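Local coordinates for hemolysin-related protein (Vibrio cholerae serotype O1, PDB 6MLT), which is a secreted, metal-binding protein of the biofilm matrix that probably binds carbohydrates and helps biofilms adhere to surfaces, at residues G444-Y456 with W464-V478. Sequence-based numbering, arbitrary orientation.
Sequences GIVYAGYYAVDMY and WSVANDDLNSGKIGV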
ATOM      1  N   GLY A 444       3.144   9.670   4.879  1.00 20.38           N
ATOM      2  CA  GLY A 444       2.527  10.900   4.436  1.00 21.06           C
ATOM      3  C   GLY A 444       1.378  10.612   3.491  1.00 19.60           C
ATOM      4  O   GLY A 444       1.309   9.555   2.856  1.00 16.28           O
ATOM      5  N   ILE A 445       0.470  11.579   3.421  1.00 17.67           N
ATOM      6  CA  ILE A 445      -0.657  11.571   2.495  1.00 17.71           C
ATOM      7  C   ILE A 445      -0.533  12.821   1.637  1.00 17.64           C
ATOM      8  O   ILE A 445      -0.523  13.938   2.165  1.00 18.91           O
ATOM      9  CB  ILE A 445      -2.001  11.563   3.238  1.00 19.28           C
ATOM     10  CG1 ILE A 445      -2.127  10.313   4.105  1.00 22.59           C
ATOM     11  CG2 ILE A 445      -3.157  11.649   2.263  1.00 19.52           C
ATOM     12  CD1 ILE A 445      -3.040  10.508   5.302  1.00 25.13           C
ATOM     13  N   VAL A 446      -0.445  12.645   0.325  1.00 17.73           N
ATOM     14  CA  VAL A 446      -0.229  13.771  -0.575  1.00 14.68           C
ATOM     15  C   VAL A 446      -1.306  13.766  -1.647  1.00 15.67           C
ATOM     16  O   VAL A 446      -1.709  12.703  -2.135  1.00 15.90           O
ATOM     17  CB  VAL A 446       1.184  13.739  -1.197  1.00 17.40           C
ATOM     18  CG1 VAL A 446       1.366  12.523  -2.092  1.00 18.99           C
ATOM     19  CG2 VAL A 446       1.469  15.032  -1.957  1.00 17.86           C
ATOM     20  N   TYR A 447      -1.771  14.962  -2.010  1.00 15.02           N
ATOM     21  CA  TYR A 447      -2.776  15.104  -3.053  1.00 16.35           C
ATOM     22  C   TYR A 447      -2.711  16.505  -3.639  1.00 17.37           C
ATOM     23  O   TYR A 447      -2.201  17.442  -3.018  1.00 17.91           O
ATOM     24  CB  TYR A 447      -4.188  14.822  -2.524  1.00 16.01           C
ATOM     25  CG  TYR A 447      -4.803  15.950  -1.721  1.00 19.76           C
ATOM     26  CD1 TYR A 447      -4.515  16.108  -0.370  1.00 20.75           C
ATOM     27  CD2 TYR A 447      -5.693  16.838  -2.307  1.00 21.81           C
ATOM     28  CE1 TYR A 447      -5.091  17.126   0.369  1.00 20.44           C
ATOM     29  CE2 TYR A 447      -6.275  17.856  -1.580  1.00 22.70           C
ATOM     30  CZ  TYR A 447      -5.973  17.997  -0.243  1.00 21.29           C
ATOM     31  OH  TYR A 447      -6.555  19.015   0.479  1.00 22.48           O
ATOM     32  N   ALA A 448      -3.250  16.628  -4.847  1.00 17.84           N
ATOM     33  CA  ALA A 448      -3.329  17.898  -5.551  1.00 19.89           C
ATOM     34  C   ALA A 448      -4.754  18.432  -5.494  1.00 19.30           C
ATOM     35  O   ALA A 448      -5.711  17.690  -5.736  1.00 19.63           O
ATOM     36  CB  ALA A 448      -2.890  17.742  -7.004  1.00 21.49           C
ATOM     37  N   GLY A 449      -4.887  19.717  -5.172  1.00 18.61           N
ATOM     38  CA  GLY A 449      -6.149  20.414  -5.238  1.00 19.26           C
ATOM     39  C   GLY A 449      -6.209  21.341  -6.433  1.00 21.02           C
ATOM     40  O   GLY A 449      -5.451  21.204  -7.399  1.00 18.16           O
ATOM     41  N   TYR A 450      -7.132  22.307  -6.370  1.00 19.35           N
ATOM     42  CA  TYR A 450      -7.227  23.289  -7.453  1.00 19.64           C
ATOM     43  C   TYR A 450      -5.973  24.150  -7.556  1.00 20.71           C
ATOM     44  O   TYR A 450      -5.596  24.557  -8.662  1.00 19.41           O
ATOM     45  CB  TYR A 450      -8.450  24.184  -7.257  1.00 19.38           C
ATOM     46  CG  TYR A 450      -9.733  23.578  -7.775  1.00 17.88           C
ATOM     47  CD1 TYR A 450     -10.033  23.602  -9.131  1.00 20.74           C
ATOM     48  CD2 TYR A 450     -10.646  22.991  -6.912  1.00 19.00           C
ATOM     49  CE1 TYR A 450     -11.209  23.051  -9.616  1.00 19.68           C
ATOM     50  CE2 TYR A 450     -11.824  22.432  -7.388  1.00 17.77           C
ATOM     51  CZ  TYR A 450     -12.098  22.467  -8.736  1.00 19.31           C
ATOM     52  OH  TYR A 450     -13.265  21.917  -9.206  1.00 19.73           O
ATOM     53  N   TYR A 451      -5.314  24.426  -6.426  1.00 17.41           N
ATOM     54  CA  TYR A 451      -4.242  25.414  -6.352  1.00 19.81           C
ATOM     55  C   TYR A 451      -2.872  24.868  -5.961  1.00 22.55           C
ATOM     56  O   TYR A 451      -1.867  25.530  -6.257  1.00 23.04           O
ATOM     57  CB  TYR A 451      -4.598  26.514  -5.337  1.00 17.21           C
ATOM     58  CG  TYR A 451      -5.899  27.252  -5.605  1.00 20.73           C
ATOM     59  CD1 TYR A 451      -6.282  27.599  -6.893  1.00 23.79           C
ATOM     60  CD2 TYR A 451      -6.734  27.612  -4.558  1.00 24.65           C
ATOM     61  CE1 TYR A 451      -7.476  28.276  -7.128  1.00 23.53           C
ATOM     62  CE2 TYR A 451      -7.920  28.286  -4.777  1.00 24.42           C
ATOM     63  CZ  TYR A 451      -8.287  28.612  -6.064  1.00 24.21           C
ATOM     64  OH  TYR A 451      -9.464  29.284  -6.280  1.00 26.15           O
ATOM     65  N   ALA A 452      -2.790  23.721  -5.289  1.00 21.25           N
ATOM     66  CA  ALA A 452      -1.507  23.279  -4.757  1.00 21.09           C
ATOM     67  C   ALA A 452      -1.516  21.783  -4.487  1.00 20.12           C
ATOM     68  O   ALA A 452      -2.571  21.152  -4.370  1.00 17.67           O
ATOM     69  CB  ALA A 452      -1.154  24.024  -3.467  1.00 20.86           C
ATOM     70  N   VAL A 453      -0.306  21.238  -4.366  1.00 16.88           N
ATOM     71  CA  VAL A 453      -0.072  19.877  -3.895  1.00 17.37           C
ATOM     72  C   VAL A 453       0.296  19.966  -2.420  1.00 18.38           C
ATOM     73  O   VAL A 453       1.266  20.640  -2.057  1.00 18.61           O
ATOM     74  CB  VAL A 453       1.036  19.185  -4.703  1.00 19.32           C
ATOM     75  CG1 VAL A 453       1.353  17.799  -4.124  1.00 19.22           C
ATOM     76  CG2 VAL A 453       0.648  19.079  -6.173  1.00 23.27           C
ATOM     77  N   ASP A 454      -0.468  19.278  -1.572  1.00 17.45           N
ATOM     78  CA  ASP A 454      -0.308  19.339  -0.125  1.00 17.41           C
ATOM     79  C   ASP A 454       0.048  17.967   0.431  1.00 17.44           C
ATOM     80  O   ASP A 454      -0.551  16.957   0.053  1.00 18.05           O
ATOM     81  CB  ASP A 454      -1.591  19.845   0.550  1.00 21.65           C
ATOM     82  CG  ASP A 454      -1.881  21.302   0.230  1.00 23.88           C
ATOM     83  OD1 ASP A 454      -0.990  21.958  -0.345  1.00 23.41           O
ATOM     84  OD2 ASP A 454      -2.994  21.787   0.540  1.00 22.79           O
ATOM     85  N   MET A 455       1.008  17.953   1.353  1.00 18.79           N
ATOM     86  CA  MET A 455       1.452  16.752   2.047  1.00 17.48           C
ATOM     87  C   MET A 455       1.010  16.829   3.501  1.00 16.89           C
ATOM     88  O   MET A 455       1.255  17.838   4.174  1.00 18.29           O
ATOM     89  CB  MET A 455       2.973  16.617   1.973  1.00 20.62           C
ATOM     90  CG  MET A 455       3.564  15.478   2.807  1.00 19.69           C
ATOM     91  SD  MET A 455       3.269  13.863   2.074  1.00 19.03           S
ATOM     92  CE  MET A 455       4.334  13.961   0.635  1.00 19.37           C
ATOM     93  N   TYR A 456       0.374  15.764   3.979  1.00 16.18           N
ATOM     94  CA  TYR A 456      -0.079  15.645   5.358  1.00 19.12           C
ATOM     95  C   TYR A 456       0.614  14.474   6.046  1.00 19.25           C
ATOM     96  O   TYR A 456       0.906  13.453   5.417  1.00 18.41           O
ATOM     97  CB  TYR A 456      -1.598  15.440   5.412  1.00 18.16           C
ATOM     98  CG  TYR A 456      -2.374  16.707   5.140  1.00 19.98           C
ATOM     99  CD1 TYR A 456      -2.608  17.137   3.842  1.00 20.56           C
ATOM    100  CD2 TYR A 456      -2.848  17.490   6.182  1.00 20.98           C
ATOM    101  CE1 TYR A 456      -3.305  18.301   3.593  1.00 21.73           C
ATOM    102  CE2 TYR A 456      -3.548  18.659   5.939  1.00 20.13           C
ATOM    103  CZ  TYR A 456      -3.767  19.059   4.647  1.00 20.89           C
ATOM    104  OH  TYR A 456      -4.461  20.221   4.387  1.00 20.96           O
ATOM    105  N   TRP A 464       3.750  20.360   4.098  1.00 22.78           N
ATOM    106  CA  TRP A 464       4.126  21.366   3.120  1.00 22.38           C
ATOM    107  C   TRP A 464       3.033  21.497   2.067  1.00 22.42           C
ATOM    108  O   TRP A 464       2.146  20.644   1.947  1.00 18.69           O
ATOM    109  CB  TRP A 464       5.475  21.034   2.465  1.00 22.23           C
ATOM    110  CG  TRP A 464       5.661  19.650   1.860  1.00 19.45           C
ATOM    111  CD1 TRP A 464       6.349  18.609   2.410  1.00 21.65           C
ATOM    112  CD2 TRP A 464       5.206  19.188   0.575  1.00 20.85           C
ATOM    113  NE1 TRP A 464       6.350  17.528   1.554  1.00 22.17           N
ATOM    114  CE2 TRP A 464       5.652  17.858   0.423  1.00 19.97           C
ATOM    115  CE3 TRP A 464       4.467  19.768  -0.460  1.00 20.52           C
ATOM    116  CZ2 TRP A 464       5.379  17.098  -0.720  1.00 19.75           C
ATOM    117  CZ3 TRP A 464       4.192  19.005  -1.596  1.00 20.95           C
ATOM    118  CH2 TRP A 464       4.646  17.685  -1.710  1.00 19.77           C
ATOM    119  N   SER A 465       3.107  22.600   1.317  1.00 19.48           N
ATOM    120  CA  SER A 465       2.190  22.900   0.221  1.00 20.03           C
ATOM    121  C   SER A 465       2.981  23.528  -0.919  1.00 20.01           C
ATOM    122  O   SER A 465       3.766  24.453  -0.692  1.00 19.32           O
ATOM    123  CB  SER A 465       1.075  23.851   0.678  1.00 22.61           C
ATOM    124  OG  SER A 465       0.253  24.264  -0.402  1.00 26.00           O
ATOM    125  N   VAL A 466       2.779  23.027  -2.135  1.00 19.21           N
ATOM    126  CA  VAL A 466       3.506  23.498  -3.310  1.00 20.87           C
ATOM    127  C   VAL A 466       2.497  23.940  -4.358  1.00 21.33           C
ATOM    128  O   VAL A 466       1.679  23.135  -4.821  1.00 20.09           O
ATOM    129  CB  VAL A 466       4.442  22.415  -3.866  1.00 21.96           C
ATOM    130  CG1 VAL A 466       4.978  22.810  -5.237  1.00 23.04           C
ATOM    131  CG2 VAL A 466       5.594  22.185  -2.894  1.00 24.52           C
ATOM    132  N   ALA A 467       2.569  25.211  -4.745  1.00 21.34           N
ATOM    133  CA  ALA A 467       1.638  25.743  -5.729  1.00 22.67           C
ATOM    134  C   ALA A 467       1.712  24.929  -7.011  1.00 23.61           C
ATOM    135  O   ALA A 467       2.797  24.576  -7.485  1.00 22.70           O
ATOM    136  CB  ALA A 467       1.942  27.217  -6.012  1.00 26.47           C
ATOM    137  N   ASN A 468       0.538  24.637  -7.568  1.00 23.00           N
ATOM    138  CA  ASN A 468       0.400  23.720  -8.698  1.00 23.95           C
ATOM    139  C   ASN A 468      -0.923  24.063  -9.377  1.00 25.64           C
ATOM    140  O   ASN A 468      -1.992  23.763  -8.832  1.00 22.69           O
ATOM    141  CB  ASN A 468       0.435  22.271  -8.219  1.00 22.46           C
ATOM    142  CG  ASN A 468       0.560  21.266  -9.356  1.00 23.58           C
ATOM    143  OD1 ASN A 468       1.617  21.140  -9.986  1.00 20.62           O
ATOM    144  ND2 ASN A 468      -0.521  20.528  -9.611  1.00 22.04           N
ATOM    145  N   ASP A 469      -0.848  24.693 -10.551  1.00 32.15           N
ATOM    146  CA  ASP A 469      -2.018  25.279 -11.214  1.00 42.83           C
ATOM    147  C   ASP A 469      -2.915  24.185 -11.775  1.00 36.51           C
ATOM    148  O   ASP A 469      -2.586  23.558 -12.787  1.00 36.11           O
ATOM    149  CB  ASP A 469      -1.566  26.225 -12.328  1.00 56.63           C
ATOM    150  CG  ASP A 469      -2.704  26.622 -13.289  1.00 55.00           C
ATOM    151  OD1 ASP A 469      -3.898  26.421 -12.961  1.00 49.80           O
ATOM    152  OD2 ASP A 469      -2.396  27.145 -14.387  1.00 50.25           O
ATOM    153  N   ASP A 470      -4.067  23.966 -11.144  1.00 34.10           N
ATOM    154  CA  ASP A 470      -5.044  23.039 -11.702  1.00 32.33           C
ATOM    155  C   ASP A 470      -6.447  23.615 -11.626  1.00 27.57           C
ATOM    156  O   ASP A 470      -7.421  22.894 -11.377  1.00 23.98           O
ATOM    157  CB  ASP A 470      -4.991  21.682 -11.011  1.00 34.70           C
ATOM    158  CG  ASP A 470      -5.671  20.620 -11.833  1.00 35.66           C
ATOM    159  OD1 ASP A 470      -5.508  20.689 -13.066  1.00 36.56           O
ATOM    160  OD2 ASP A 470      -6.364  19.748 -11.271  1.00 33.96           O
ATOM    161  N   LEU A 471      -6.575  24.916 -11.881  1.00 27.83           N
ATOM    162  CA  LEU A 471      -7.885  25.560 -11.826  1.00 33.98           C
ATOM    163  C   LEU A 471      -8.903  24.872 -12.726  1.00 33.04           C
ATOM    164  O   LEU A 471     -10.104  24.916 -12.442  1.00 35.09           O
ATOM    165  CB  LEU A 471      -7.772  27.028 -12.227  1.00 42.54           C
ATOM    166  CG  LEU A 471      -7.843  28.025 -11.079  1.00 54.88           C
ATOM    167  CD1 LEU A 471      -6.513  28.071 -10.362  1.00 57.62           C
ATOM    168  CD2 LEU A 471      -8.241  29.397 -11.593  1.00 63.68           C
ATOM    169  N   ASN A 472      -8.449  24.251 -13.815  1.00 32.07           N
ATOM    170  CA  ASN A 472      -9.348  23.678 -14.812  1.00 34.91           C
ATOM    171  C   ASN A 472     -10.026  22.389 -14.353  1.00 38.45           C
ATOM    172  O   ASN A 472     -10.985  21.958 -15.003  1.00 47.78           O
ATOM    173  CB  ASN A 472      -8.579  23.393 -16.109  1.00 34.52           C
ATOM    174  CG  ASN A 472      -9.496  23.062 -17.270  1.00 45.91           C
ATOM    175  OD1 ASN A 472     -10.515  23.722 -17.482  1.00 56.75           O
ATOM    176  ND2 ASN A 472      -9.143  22.030 -18.027  1.00 42.82           N
ATOM    177  N   SER A 473      -9.554  21.750 -13.282  1.00 31.88           N
ATOM    178  CA  SER A 473     -10.063  20.430 -12.919  1.00 27.65           C
ATOM    179  C   SER A 473     -10.216  20.279 -11.412  1.00 22.98           C
ATOM    180  O   SER A 473     -11.302  19.952 -10.922  1.00 21.73           O
ATOM    181  CB  SER A 473      -9.135  19.345 -13.474  1.00 33.38           C
ATOM    182  OG  SER A 473      -9.197  18.132 -12.731  1.00 33.65           O
ATOM    183  N   GLY A 474      -9.137  20.517 -10.672  1.00 20.50           N
ATOM    184  CA  GLY A 474      -9.141  20.262  -9.247  1.00 22.75           C
ATOM    185  C   GLY A 474      -9.123  18.798  -8.875  1.00 21.03           C
ATOM    186  O   GLY A 474      -9.363  18.470  -7.709  1.00 19.20           O
ATOM    187  N   LYS A 475      -8.853  17.903  -9.827  1.00 17.64           N
ATOM    188  CA  LYS A 475      -8.831  16.472  -9.557  1.00 17.65           C
ATOM    189  C   LYS A 475      -7.523  15.799  -9.946  1.00 16.03           C
ATOM    190  O   LYS A 475      -7.405  14.578  -9.792  1.00 16.17           O
ATOM    191  CB  LYS A 475      -9.989  15.775 -10.289  1.00 17.83           C
ATOM    192  CG  LYS A 475     -11.379  16.300  -9.920  1.00 20.67           C
ATOM    193  CD  LYS A 475     -12.483  15.453 -10.557  1.00 20.40           C
ATOM    194  CE  LYS A 475     -13.873  15.997 -10.268  1.00 21.95           C
ATOM    195  NZ  LYS A 475     -14.088  17.347 -10.859  1.00 26.14           N
ATOM    196  N   ILE A 476      -6.530  16.556 -10.424  1.00 17.74           N
ATOM    197  CA  ILE A 476      -5.358  15.939 -11.032  1.00 17.17           C
ATOM    198  C   ILE A 476      -4.674  15.004 -10.040  1.00 17.19           C
ATOM    199  O   ILE A 476      -4.665  15.234  -8.823  1.00 17.10           O
ATOM    200  CB  ILE A 476      -4.379  17.004 -11.558  1.00 18.37           C
ATOM    201  CG1 ILE A 476      -3.237  16.362 -12.359  1.00 18.54           C
ATOM    202  CG2 ILE A 476      -3.807  17.842 -10.409  1.00 18.50           C
ATOM    203  CD1 ILE A 476      -3.687  15.654 -13.645  1.00 18.47           C
ATOM    204  N   GLY A 477      -4.107  13.929 -10.568  1.00 17.77           N
ATOM    205  CA  GLY A 477      -3.540  12.894  -9.738  1.00 19.34           C
ATOM    206  C   GLY A 477      -2.078  13.123  -9.392  1.00 19.35           C
ATOM    207  O   GLY A 477      -1.417  14.018  -9.914  1.00 19.07           O
ATOM    208  N   VAL A 478      -1.601  12.278  -8.484  1.00 17.13           N
ATOM    209  CA  VAL A 478      -0.208  12.217  -8.074  1.00 18.36           C
ATOM    210  C   VAL A 478       0.150  10.746  -7.919  1.00 16.28           C
ATOM    211  O   VAL A 478      -0.720   9.882  -7.791  1.00 17.16           O
ATOM    212  CB  VAL A 478       0.046  12.966  -6.749  1.00 18.69           C
ATOM    213  CG1 VAL A 478      -0.238  14.454  -6.914  1.00 17.81           C
ATOM    214  CG2 VAL A 478      -0.814  12.383  -5.633  1.00 18.15           C
TER
HETATM  215  O   HOH W   1      -6.620  15.314  -6.875  1.00 16.95           O
HETATM  216  O   HOH W   2      -3.815  14.153  -6.294  1.00 17.58           O
HETATM  217  O   HOH W   3      -2.757  21.319  -8.021  1.00 21.59           O
HETATM  218  O   HOH W   4     -13.465  19.109  -8.925  1.00 23.33           O
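Trp464 has CG between its backbone N and carbonyl carbon (chi1 52°), which swings the indole back over the neighbouring strand. Met455 has CG opposite its backbone N (chi1 173°) and then bends twice. Its CB sits over one face of the indole, 3.5 Å from the centroid of the five-membered ring, a CH-pi contact. Its CE reaches CZ2 of the same indole, and SD makes an oblique Met-aromatic contact. Val453 CG1 and Val446 CG2 touch the six-membered ring near CZ3 and CH2. Indole NE1 hydrogen-bonds to the carbonyl of Gly504.

On the other sheet face, Ser465 OG donates to Asp454 OD1 at 2.6 Å, on the syn side of the carboxylate. The other carboxylate oxygen, OD2, is held by Asn271. Between strands 452-457 and 462-467, Val453 and Val466 exchange two backbone hydrogen bonds.

The two strands form an antiparallel hairpin, the outer half of a four-stranded propeller blade. The chain from Asn468 to Gly477 then crosses to the next blade, strands 478-481 to 509-514. Asn468 N hydrogen-bonds to Tyr451 O at 2.9 Å, OD1 accepts from Arg500 NH2, and ND2 donates to Gln494 O, both on the next blade.

Farther along, Gly474 CA sits over the centre of one face of the Tyr450 ring, 3.4 Å from its centroid, a CH-pi contact. Tyr450 O accepts from Asp470 N at 3.0 Å. Leu471 CD1 meets the edge of the Tyr451 ring, 3.4 Å from CE1. Ala448 CB packs on Ile476 CG2 at 3.5 Å. A water joins Ala448 N to Ile476 O, and another joins Gly449 O to Asn468.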